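Local coordinates for putative uncharacterized protein (Methanosarcina barkeri str. Fusaro, PDB 3P43) that probably acts as a manganese-dependent phosphoesterase of the LigD 3'-phosphoesterase DNA repair superfamily, cleaving phosphoester bonds at DNA 3' ends, at residues R47-D51 with F108-R113; P64-R70 with L146-A151; E115-V119 with Y131-K137. All coordinates share one frame. Numbering follows the deposited sequence.

Interaction 1 of 3, residues R47-D51 with F108-R113; sequences RLEMD and FELLKR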
loop_
_atom_site.group_PDB
_atom_site.type_symbol
_atom_site.label_atom_id
_atom_site.label_comp_id
_atom_site.label_asym_id
_atom_site.label_seq_id
_atom_site.Cartn_x
_atom_site.Cartn_y
_atom_site.Cartn_z
ATOM N N ARG A 47 -1.088 -0.093 2.451
ATOM C CA ARG A 47 -2.353 0.408 2.983
ATOM C C ARG A 47 -2.215 1.778 3.631
ATOM O O ARG A 47 -1.296 2.016 4.413
ATOM C CB ARG A 47 -2.919 -0.563 4.017
ATOM C CG ARG A 47 -2.974 -2.011 3.574
ATOM C CD ARG A 47 -3.684 -2.843 4.622
ATOM N NE ARG A 47 -3.359 -4.251 4.496
ATOM C CZ ARG A 47 -3.906 -5.059 3.598
ATOM N NH1 ARG A 47 -4.809 -4.585 2.750
ATOM N NH2 ARG A 47 -3.548 -6.335 3.551
ATOM N N LEU A 48 -3.153 2.664 3.315
ATOM C CA LEU A 48 -3.192 4.006 3.887
ATOM C C LEU A 48 -4.490 4.193 4.654
ATOM O O LEU A 48 -5.572 3.878 4.145
ATOM C CB LEU A 48 -3.134 5.064 2.782
ATOM C CG LEU A 48 -1.841 5.244 1.994
ATOM C CD1 LEU A 48 -2.083 6.172 0.810
ATOM C CD2 LEU A 48 -0.728 5.782 2.885
ATOM N N GLU A 49 -4.391 4.705 5.873
ATOM C CA GLU A 49 -5.590 5.006 6.643
ATOM C C GLU A 49 -6.262 6.242 6.078
ATOM O O GLU A 49 -5.688 7.332 6.088
ATOM C CB GLU A 49 -5.284 5.224 8.124
ATOM C CG GLU A 49 -6.509 5.678 8.914
ATOM C CD GLU A 49 -6.218 5.924 10.381
ATOM O OE1 GLU A 49 -5.154 5.477 10.862
ATOM O OE2 GLU A 49 -7.059 6.558 11.054
ATOM N N MET A 50 -7.471 6.050 5.559
ATOM C CA MET A 50 -8.318 7.136 5.098
ATOM C C MET A 50 -9.724 6.872 5.609
ATOM O O MET A 50 -10.213 5.747 5.527
ATOM C CB MET A 50 -8.355 7.165 3.568
ATOM C CG MET A 50 -6.992 7.140 2.899
ATOM S SD MET A 50 -6.510 8.759 2.278
ATOM C CE MET A 50 -4.978 8.369 1.454
ATOM N N ASP A 51 -10.373 7.906 6.130
ATOM C CA ASP A 51 -11.774 7.815 6.520
ATOM C C ASP A 51 -12.065 6.593 7.387
ATOM O O ASP A 51 -13.082 5.929 7.211
ATOM C CB ASP A 51 -12.664 7.797 5.278
ATOM C CG ASP A 51 -12.659 9.127 4.536
ATOM O OD1 ASP A 51 -13.149 10.128 5.105
ATOM O OD2 ASP A 51 -12.170 9.171 3.384
ATOM N N PHE A 108 1.630 8.962 8.415
ATOM C CA PHE A 108 1.846 9.741 7.210
ATOM C C PHE A 108 1.057 11.039 7.232
ATOM O O PHE A 108 0.062 11.159 7.949
ATOM C CB PHE A 108 1.498 8.918 5.968
ATOM C CG PHE A 108 0.030 8.683 5.778
ATOM C CD1 PHE A 108 -0.718 9.517 4.959
ATOM C CD2 PHE A 108 -0.605 7.624 6.406
ATOM C CE1 PHE A 108 -2.071 9.300 4.771
ATOM C CE2 PHE A 108 -1.960 7.401 6.222
ATOM C CZ PHE A 108 -2.694 8.244 5.405
ATOM N N GLU A 109 1.528 12.010 6.453
ATOM C CA GLU A 109 0.820 13.260 6.237
ATOM C C GLU A 109 0.310 13.239 4.807
ATOM O O GLU A 109 1.073 12.968 3.877
ATOM C CB GLU A 109 1.755 14.451 6.451
ATOM C CG GLU A 109 2.161 14.666 7.904
ATOM C CD GLU A 109 3.512 15.354 8.063
ATOM O OE1 GLU A 109 4.436 15.070 7.266
ATOM O OE2 GLU A 109 3.656 16.166 9.003
ATOM N N LEU A 110 -0.982 13.501 4.633
ATOM C CA LEU A 110 -1.586 13.483 3.309
ATOM C C LEU A 110 -1.395 14.834 2.640
ATOM O O LEU A 110 -1.876 15.848 3.136
ATOM C CB LEU A 110 -3.075 13.149 3.399
ATOM C CG LEU A 110 -3.863 13.117 2.089
ATOM C CD1 LEU A 110 -3.458 11.913 1.248
ATOM C CD2 LEU A 110 -5.363 13.103 2.364
ATOM N N LEU A 111 -0.691 14.843 1.514
ATOM C CA LEU A 111 -0.350 16.086 0.840
ATOM C C LEU A 111 -1.392 16.453 -0.200
ATOM O O LEU A 111 -1.673 17.627 -0.417
ATOM C CB LEU A 111 1.030 15.983 0.185
ATOM C CG LEU A 111 2.152 15.594 1.150
ATOM C CD1 LEU A 111 3.489 15.582 0.436
ATOM C CD2 LEU A 111 2.178 16.542 2.346
ATOM N N LYS A 112 -1.974 15.440 -0.827
ATOM C CA LYS A 112 -2.884 15.648 -1.941
ATOM C C LYS A 112 -3.683 14.377 -2.171
ATOM O O LYS A 112 -3.161 13.271 -2.022
ATOM C CB LYS A 112 -2.083 16.003 -3.200
ATOM C CG LYS A 112 -2.902 16.192 -4.470
ATOM C CD LYS A 112 -1.981 16.397 -5.674
ATOM C CE LYS A 112 -2.746 16.464 -6.989
ATOM N NZ LYS A 112 -3.070 17.859 -7.394
ATOM N N ARG A 113 -4.955 14.532 -2.512
ATOM C CA ARG A 113 -5.769 13.386 -2.889
ATOM C C ARG A 113 -6.853 13.782 -3.860
ATOM O O ARG A 113 -7.640 14.695 -3.604
ATOM C CB ARG A 113 -6.403 12.696 -1.680
ATOM C CG ARG A 113 -7.414 11.635 -2.095
ATOM C CD ARG A 113 -7.693 10.614 -1.009
ATOM N NE ARG A 113 -8.554 9.544 -1.509
ATOM C CZ ARG A 113 -9.440 8.881 -0.770
ATOM N NH1 ARG A 113 -9.592 9.178 0.511
ATOM N NH2 ARG A 113 -10.183 7.928 -1.319
HETATM O O HOH W 1 -11.494 7.479 1.492
#
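In a curled antiparallel beta barrel, strands that are not neighbours in the sheet can still meet through their side chains, and here strand 47-50 faces strand 108-113 in this way. Their axes come no closer than 9.2 Å and cross at -73°, so no backbone hydrogen bond links the segments, and side chains largely fill the gap. Phe-108, with chi1 in the p well (72°), lays its ring across to the other strand. Leu-48, in the mt rotamer, sets CD2 over one face of that ring, 3.9 Å from the Phe-108 centroid and only 8° off the normal, a CH-pi contact. Near the ring plane, the carbonyl O of Glu-49 lies 3.2 Å from Phe-108 CZ, where the ring edge is slightly positive. Phe-32 of strand 31-38, which lies in the sheet between the two, touches both Leu-48 and Phe-108 and so closes the apolar cluster.

The CA-to-CB bond of Met-50 points toward 108-113. Its chi2 of -104° falls between wells, while chi3 is trans, and the chain ends with CE 3.9 Å from CD1 of Leu-110. The sulphur meanwhile meets a charged side chain: Arg-113, whose first three chi angles are all trans, reaches across to 47-51, where NH1 lies 3.6 Å from Met-50 SD. Beyond it sits the exposed turn residue Asp-51. The direct Asp-51 to Arg-113 salt bridge is long, at 3.9 Å from OD2 to NH1, but a water bridges the two ends, donating to Asp-51 OD2 at 2.6 Å and accepting from Arg-113 NH1 at 2.7 Å.

Interaction 2 of 3, residues P64-R70 with L146-A151; sequences PKDAGTR and LFFKKA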
loop_
_atom_site.group_PDB
_atom_site.type_symbol
_atom_site.label_atom_id
_atom_site.label_comp_id
_atom_site.label_asym_id
_atom_site.label_seq_id
_atom_site.Cartn_x
_atom_site.Cartn_y
_atom_site.Cartn_z
ATOM N N PRO A 64 9.230 0.786 -3.139
ATOM C CA PRO A 64 10.582 1.301 -3.382
ATOM C C PRO A 64 11.050 2.195 -2.235
ATOM O O PRO A 64 10.326 3.100 -1.823
ATOM C CB PRO A 64 10.416 2.111 -4.675
ATOM C CG PRO A 64 8.989 2.571 -4.639
ATOM C CD PRO A 64 8.208 1.473 -3.950
ATOM N N LYS A 65 12.249 1.938 -1.726
ATOM C CA LYS A 65 12.786 2.719 -0.615
ATOM C C LYS A 65 13.439 4.012 -1.090
ATOM O O LYS A 65 13.623 4.947 -0.311
ATOM C CB LYS A 65 13.792 1.895 0.193
ATOM C CG LYS A 65 13.213 0.637 0.829
ATOM C CD LYS A 65 14.293 -0.122 1.575
ATOM C CE LYS A 65 13.812 -1.494 2.001
ATOM N NZ LYS A 65 14.872 -2.260 2.719
ATOM N N ASP A 66 13.789 4.056 -2.371
ATOM C CA ASP A 66 14.430 5.227 -2.962
ATOM C C ASP A 66 13.723 5.643 -4.244
ATOM O O ASP A 66 13.138 4.812 -4.932
ATOM C CB ASP A 66 15.900 4.921 -3.279
ATOM C CG ASP A 66 16.747 4.758 -2.035
ATOM O OD1 ASP A 66 16.421 5.380 -1.000
ATOM O OD2 ASP A 66 17.746 4.011 -2.096
ATOM N N ALA A 67 13.793 6.932 -4.568
ATOM C CA ALA A 67 13.251 7.430 -5.826
ATOM C C ALA A 67 13.946 6.744 -6.997
ATOM O O ALA A 67 14.961 6.067 -6.814
ATOM C CB ALA A 67 13.423 8.939 -5.917
ATOM N N GLY A 68 13.393 6.917 -8.195
ATOM C CA GLY A 68 13.954 6.320 -9.396
ATOM C C GLY A 68 13.234 5.066 -9.854
ATOM O O GLY A 68 13.200 4.761 -11.045
ATOM N N THR A 69 12.651 4.338 -8.909
ATOM C CA THR A 69 11.976 3.079 -9.212
ATOM C C THR A 69 10.451 3.221 -9.206
ATOM O O THR A 69 9.878 3.742 -8.249
ATOM C CB THR A 69 12.364 1.994 -8.193
ATOM O OG1 THR A 69 13.790 1.851 -8.169
ATOM C CG2 THR A 69 11.718 0.661 -8.554
ATOM N N ARG A 70 9.799 2.749 -10.268
ATOM C CA ARG A 70 8.339 2.784 -10.352
ATOM C C ARG A 70 7.773 1.385 -10.153
ATOM O O ARG A 70 8.274 0.423 -10.731
ATOM C CB ARG A 70 7.866 3.316 -11.711
ATOM C CG ARG A 70 8.724 4.405 -12.339
ATOM C CD ARG A 70 8.814 5.637 -11.460
ATOM N NE ARG A 70 9.282 6.801 -12.210
ATOM C CZ ARG A 70 9.899 7.839 -11.659
ATOM N NH1 ARG A 70 10.134 7.849 -10.356
ATOM N NH2 ARG A 70 10.289 8.860 -12.409
ATOM N N LEU A 146 0.468 3.856 -10.769
ATOM C CA LEU A 146 1.922 3.989 -10.768
ATOM C C LEU A 146 2.375 4.438 -9.381
ATOM O O LEU A 146 1.939 5.475 -8.886
ATOM C CB LEU A 146 2.361 5.021 -11.800
ATOM C CG LEU A 146 3.867 5.079 -12.031
ATOM C CD1 LEU A 146 4.263 3.883 -12.858
ATOM C CD2 LEU A 146 4.249 6.366 -12.734
ATOM N N PHE A 147 3.263 3.665 -8.764
ATOM C CA PHE A 147 3.654 3.890 -7.378
ATOM C C PHE A 147 5.154 4.187 -7.268
ATOM O O PHE A 147 5.978 3.390 -7.702
ATOM C CB PHE A 147 3.292 2.642 -6.564
ATOM C CG PHE A 147 3.607 2.738 -5.096
ATOM C CD1 PHE A 147 3.529 3.948 -4.423
ATOM C CD2 PHE A 147 3.944 1.601 -4.379
ATOM C CE1 PHE A 147 3.804 4.025 -3.069
ATOM C CE2 PHE A 147 4.222 1.669 -3.023
ATOM C CZ PHE A 147 4.153 2.884 -2.368
ATOM N N PHE A 148 5.515 5.327 -6.688
ATOM C CA PHE A 148 6.930 5.671 -6.565
ATOM C C PHE A 148 7.237 6.691 -5.472
ATOM O O PHE A 148 6.359 7.412 -5.006
ATOM C CB PHE A 148 7.487 6.166 -7.911
ATOM C CG PHE A 148 6.803 7.401 -8.441
ATOM C CD1 PHE A 148 7.315 8.659 -8.179
ATOM C CD2 PHE A 148 5.655 7.296 -9.213
ATOM C CE1 PHE A 148 6.693 9.798 -8.672
ATOM C CE2 PHE A 148 5.028 8.428 -9.711
ATOM C CZ PHE A 148 5.548 9.681 -9.437
ATOM N N LYS A 149 8.506 6.744 -5.078
ATOM C CA LYS A 149 8.984 7.740 -4.132
ATOM C C LYS A 149 9.444 8.977 -4.893
ATOM O O LYS A 149 10.204 8.871 -5.852
ATOM C CB LYS A 149 10.141 7.184 -3.303
ATOM C CG LYS A 149 10.668 8.168 -2.269
ATOM C CD LYS A 149 11.833 7.602 -1.486
ATOM C CE LYS A 149 12.406 8.653 -0.546
ATOM N NZ LYS A 149 13.487 8.087 0.297
ATOM N N LYS A 150 8.981 10.149 -4.465
ATOM C CA LYS A 150 9.330 11.400 -5.140
ATOM C C LYS A 150 10.832 11.682 -5.066
ATOM O O LYS A 150 11.470 11.472 -4.031
ATOM C CB LYS A 150 8.529 12.569 -4.559
ATOM C CG LYS A 150 7.741 13.357 -5.591
ATOM C CD LYS A 150 6.767 14.310 -4.926
ATOM C CE LYS A 150 5.966 15.103 -5.948
ATOM N NZ LYS A 150 6.820 16.080 -6.678
ATOM N N ALA A 151 11.386 12.159 -6.174
ATOM C CA ALA A 151 12.817 12.413 -6.292
ATOM C C ALA A 151 13.303 13.397 -5.241
ATOM O O ALA A 151 14.446 13.321 -4.795
ATOM C CB ALA A 151 13.156 12.920 -7.693
HETATM O O HOH W 2 10.607 5.452 -6.281
HETATM O O HOH W 3 11.205 8.617 -8.136
#
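Arg-70 folds its guanidinium over the ring of Phe-148, with CZ 4.7 Å from the Phe-148 centroid and 21° off the ring normal, a cation-pi pair at the barrel surface. Two successive m torsions, chi1 and chi2, bend the arginine back so that it can do this, while its CB rests 3.8 Å from Leu-146 CD1. Before Arg-70, the loop that leads into strand 70-80 passes round the end of strand 146-149. Lys-149, fully extended, runs past Asp-66, with CD 3.8 Å from Asp-66 CA, and donates from NZ to Lys-65 O at 3.2 Å; Ala-67 CB packs 3.2 Å from Lys-149 O.

Before the loop joins strand 70-80, waters link its backbone to the strand. One molecule accepts from Lys-149 N at 2.7 Å and lies within bonding distance of Asp-66 O and Thr-69 O; another accepts from Gly-68 N at 2.8 Å and donates to Lys-149 O at 2.5 Å. Pro-64 CD meets Phe-147 CE2 at 4.1 Å, and Phe-147 continues inward to Phe-46 and Leu-133. A few apolar contacts apart, a cation-pi pair, a lysine-carbonyl hydrogen bond and bridging waters dock the loop, a mainly polar chemistry that suits an exposed site.

Interaction 3 of 3, residues E115-V119 with Y131-K137; sequences EREIV and YVLIRTK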
loop_
_atom_site.group_PDB
_atom_site.type_symbol
_atom_site.label_atom_id
_atom_site.label_comp_id
_atom_site.label_asym_id
_atom_site.label_seq_id
_atom_site.Cartn_x
_atom_site.Cartn_y
_atom_site.Cartn_z
ATOM N N GLU A 115 -9.295 11.814 -7.342
ATOM C CA GLU A 115 -9.742 10.528 -7.860
ATOM C C GLU A 115 -8.581 9.691 -8.424
ATOM O O GLU A 115 -8.471 8.494 -8.137
ATOM C CB GLU A 115 -10.839 10.732 -8.912
ATOM C CG GLU A 115 -11.285 9.473 -9.643
ATOM C CD GLU A 115 -12.040 8.487 -8.763
ATOM O OE1 GLU A 115 -12.218 8.760 -7.555
ATOM O OE2 GLU A 115 -12.458 7.431 -9.291
ATOM N N ARG A 116 -7.704 10.324 -9.199
ATOM C CA ARG A 116 -6.621 9.602 -9.869
ATOM C C ARG A 116 -5.224 9.862 -9.316
ATOM O O ARG A 116 -4.231 9.510 -9.954
ATOM C CB ARG A 116 -6.604 9.923 -11.364
ATOM C CG ARG A 116 -7.654 9.203 -12.188
ATOM C CD ARG A 116 -7.290 9.272 -13.667
ATOM N NE ARG A 116 -6.750 10.577 -14.021
ATOM C CZ ARG A 116 -5.461 10.834 -14.221
ATOM N NH1 ARG A 116 -4.560 9.864 -14.124
ATOM N NH2 ARG A 116 -5.076 12.065 -14.537
ATOM N N GLU A 117 -5.128 10.473 -8.144
ATOM C CA GLU A 117 -3.816 10.818 -7.627
ATOM C C GLU A 117 -3.806 10.947 -6.118
ATOM O O GLU A 117 -4.718 11.525 -5.527
ATOM C CB GLU A 117 -3.291 12.101 -8.277
ATOM C CG GLU A 117 -1.852 12.438 -7.895
ATOM C CD GLU A 117 -1.330 13.692 -8.591
ATOM O OE1 GLU A 117 -2.102 14.338 -9.334
ATOM O OE2 GLU A 117 -0.144 14.032 -8.392
ATOM N N ILE A 118 -2.767 10.383 -5.509
ATOM C CA ILE A 118 -2.559 10.470 -4.073
ATOM C C ILE A 118 -1.088 10.748 -3.793
ATOM O O ILE A 118 -0.207 10.064 -4.317
ATOM C CB ILE A 118 -3.008 9.185 -3.356
ATOM C CG1 ILE A 118 -4.508 8.964 -3.580
ATOM C CG2 ILE A 118 -2.689 9.264 -1.873
ATOM C CD1 ILE A 118 -5.077 7.736 -2.904
ATOM N N VAL A 119 -0.827 11.769 -2.986
ATOM C CA VAL A 119 0.535 12.107 -2.599
ATOM C C VAL A 119 0.606 12.167 -1.081
ATOM O O VAL A 119 -0.181 12.865 -0.447
ATOM C CB VAL A 119 0.974 13.461 -3.177
ATOM C CG1 VAL A 119 2.455 13.716 -2.868
ATOM C CG2 VAL A 119 0.716 13.511 -4.673
ATOM N N TYR A 131 5.750 9.962 -1.245
ATOM C CA TYR A 131 5.408 8.894 -2.170
ATOM C C TYR A 131 4.183 9.289 -2.980
ATOM O O TYR A 131 3.331 10.028 -2.493
ATOM C CB TYR A 131 5.146 7.596 -1.404
ATOM C CG TYR A 131 6.413 6.907 -0.978
ATOM C CD1 TYR A 131 6.832 5.743 -1.602
ATOM C CD2 TYR A 131 7.211 7.437 0.032
ATOM C CE1 TYR A 131 8.003 5.115 -1.226
ATOM C CE2 TYR A 131 8.384 6.813 0.419
ATOM C CZ TYR A 131 8.777 5.656 -0.219
ATOM O OH TYR A 131 9.941 5.025 0.148
ATOM N N VAL A 132 4.104 8.799 -4.215
ATOM C CA VAL A 132 3.038 9.188 -5.132
ATOM C C VAL A 132 2.333 7.971 -5.724
ATOM O O VAL A 132 2.976 6.999 -6.127
ATOM C CB VAL A 132 3.584 10.084 -6.288
ATOM C CG1 VAL A 132 2.446 10.604 -7.172
ATOM C CG2 VAL A 132 4.386 11.252 -5.729
ATOM N N LEU A 133 1.006 8.025 -5.750
ATOM C CA LEU A 133 0.194 7.042 -6.459
ATOM C C LEU A 133 -0.617 7.747 -7.544
ATOM O O LEU A 133 -1.389 8.664 -7.251
ATOM C CB LEU A 133 -0.745 6.318 -5.491
ATOM C CG LEU A 133 -0.083 5.342 -4.509
ATOM C CD1 LEU A 133 -0.992 5.056 -3.332
ATOM C CD2 LEU A 133 0.306 4.056 -5.210
ATOM N N ILE A 134 -0.431 7.331 -8.795
ATOM C CA ILE A 134 -1.161 7.921 -9.919
ATOM C C ILE A 134 -1.899 6.839 -10.685
ATOM O O ILE A 134 -1.283 5.896 -11.176
ATOM C CB ILE A 134 -0.217 8.650 -10.898
ATOM C CG1 ILE A 134 0.655 9.663 -10.155
ATOM C CG2 ILE A 134 -1.008 9.352 -11.996
ATOM C CD1 ILE A 134 1.557 10.458 -11.072
ATOM N N ARG A 135 -3.217 6.969 -10.792
ATOM C CA ARG A 135 -4.001 5.944 -11.467
ATOM C C ARG A 135 -3.947 6.159 -12.969
ATOM O O ARG A 135 -4.358 7.206 -13.461
ATOM C CB ARG A 135 -5.454 5.941 -10.991
ATOM C CG ARG A 135 -6.240 4.735 -11.499
ATOM C CD ARG A 135 -7.676 4.740 -10.996
ATOM N NE ARG A 135 -8.496 5.729 -11.689
ATOM C CZ ARG A 135 -9.731 6.057 -11.324
ATOM N NH1 ARG A 135 -10.280 5.484 -10.263
ATOM N NH2 ARG A 135 -10.412 6.969 -12.012
ATOM N N THR A 136 -3.426 5.170 -13.687
ATOM C CA THR A 136 -3.337 5.252 -15.137
ATOM C C THR A 136 -4.715 5.508 -15.755
ATOM O O THR A 136 -5.726 5.011 -15.257
ATOM C CB THR A 136 -2.728 3.968 -15.743
ATOM O OG1 THR A 136 -2.565 4.140 -17.159
ATOM C CG2 THR A 136 -3.628 2.766 -15.485
ATOM N N LYS A 137 -4.746 6.300 -16.824
ATOM C CA LYS A 137 -5.987 6.554 -17.552
ATOM C C LYS A 137 -6.253 5.452 -18.568
ATOM O O LYS A 137 -7.312 5.415 -19.193
ATOM C CB LYS A 137 -5.927 7.890 -18.300
ATOM C CG LYS A 137 -5.682 9.129 -17.450
ATOM C CD LYS A 137 -6.265 10.364 -18.143
ATOM C CE LYS A 137 -5.433 11.621 -17.910
ATOM N NZ LYS A 137 -4.448 11.858 -19.012
#
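Backbone hydrogen bonds define this beta hairpin, whose strands 117-119 and 131-135 run antiparallel at 177° with axes 4.7 Å apart. Ile-118 and Leu-133 form a hydrogen-bonded pair, with Ile-118 N to Leu-133 O and Leu-133 N to Ile-118 O both 2.8 Å; Arg-135 N adds a bond to Arg-116 O at 2.9 Å. Glu-117 with Ile-134 and Val-119 with Val-132 are non-hydrogen-bonded pairs, where CA-H...O contacts such as Glu-117 CA to Leu-133 O, 3.3 Å, fill in.

Apolar packing divides between the two faces. Ile-118 CB and Leu-133 CB lie 4.2 Å apart on one, and Val-119 CG2 and Val-132 CG1 are equally close on the other.

Charged groups gather at the open end. Arg-135 NH1 reaches Glu-115 OE2 at 3.1 Å in a salt bridge, and Arg-116 NH1 donates to Arg-135 O at 2.7 Å, so a side chain extends the ladder where the strand pairing stops.

Within the barrel, strand 98-114 pairs with the outer edge of 117-123, and 145-149 with that of 130-135. Ile-118 and Leu-133 both pack on Trp-57 of strand 53-59, and Leu-133 also packs on Phe-147.

The three contacts show how bonding follows position in a single curled sheet. Interaction 3 joins true sheet neighbours through main-chain bonds and is partly buried; interaction 1, also partly buried, spans strands that are not paired and relies mostly on side chains; interaction 2 is a surface contact with much of its polar linkage carried by water. Interaction 3 borders both others: Leu-111 N lies 2.8 Å from Val-119 O, joining it to interaction 1, and Leu-146 N lies 2.7 Å from Ile-134 O, joining it to interaction 2. Interactions 1 and 2 do not touch, their nearest atoms being about 6 Å apart. Along the chain, interaction 3 is nested inside the loop that interaction 2 closes.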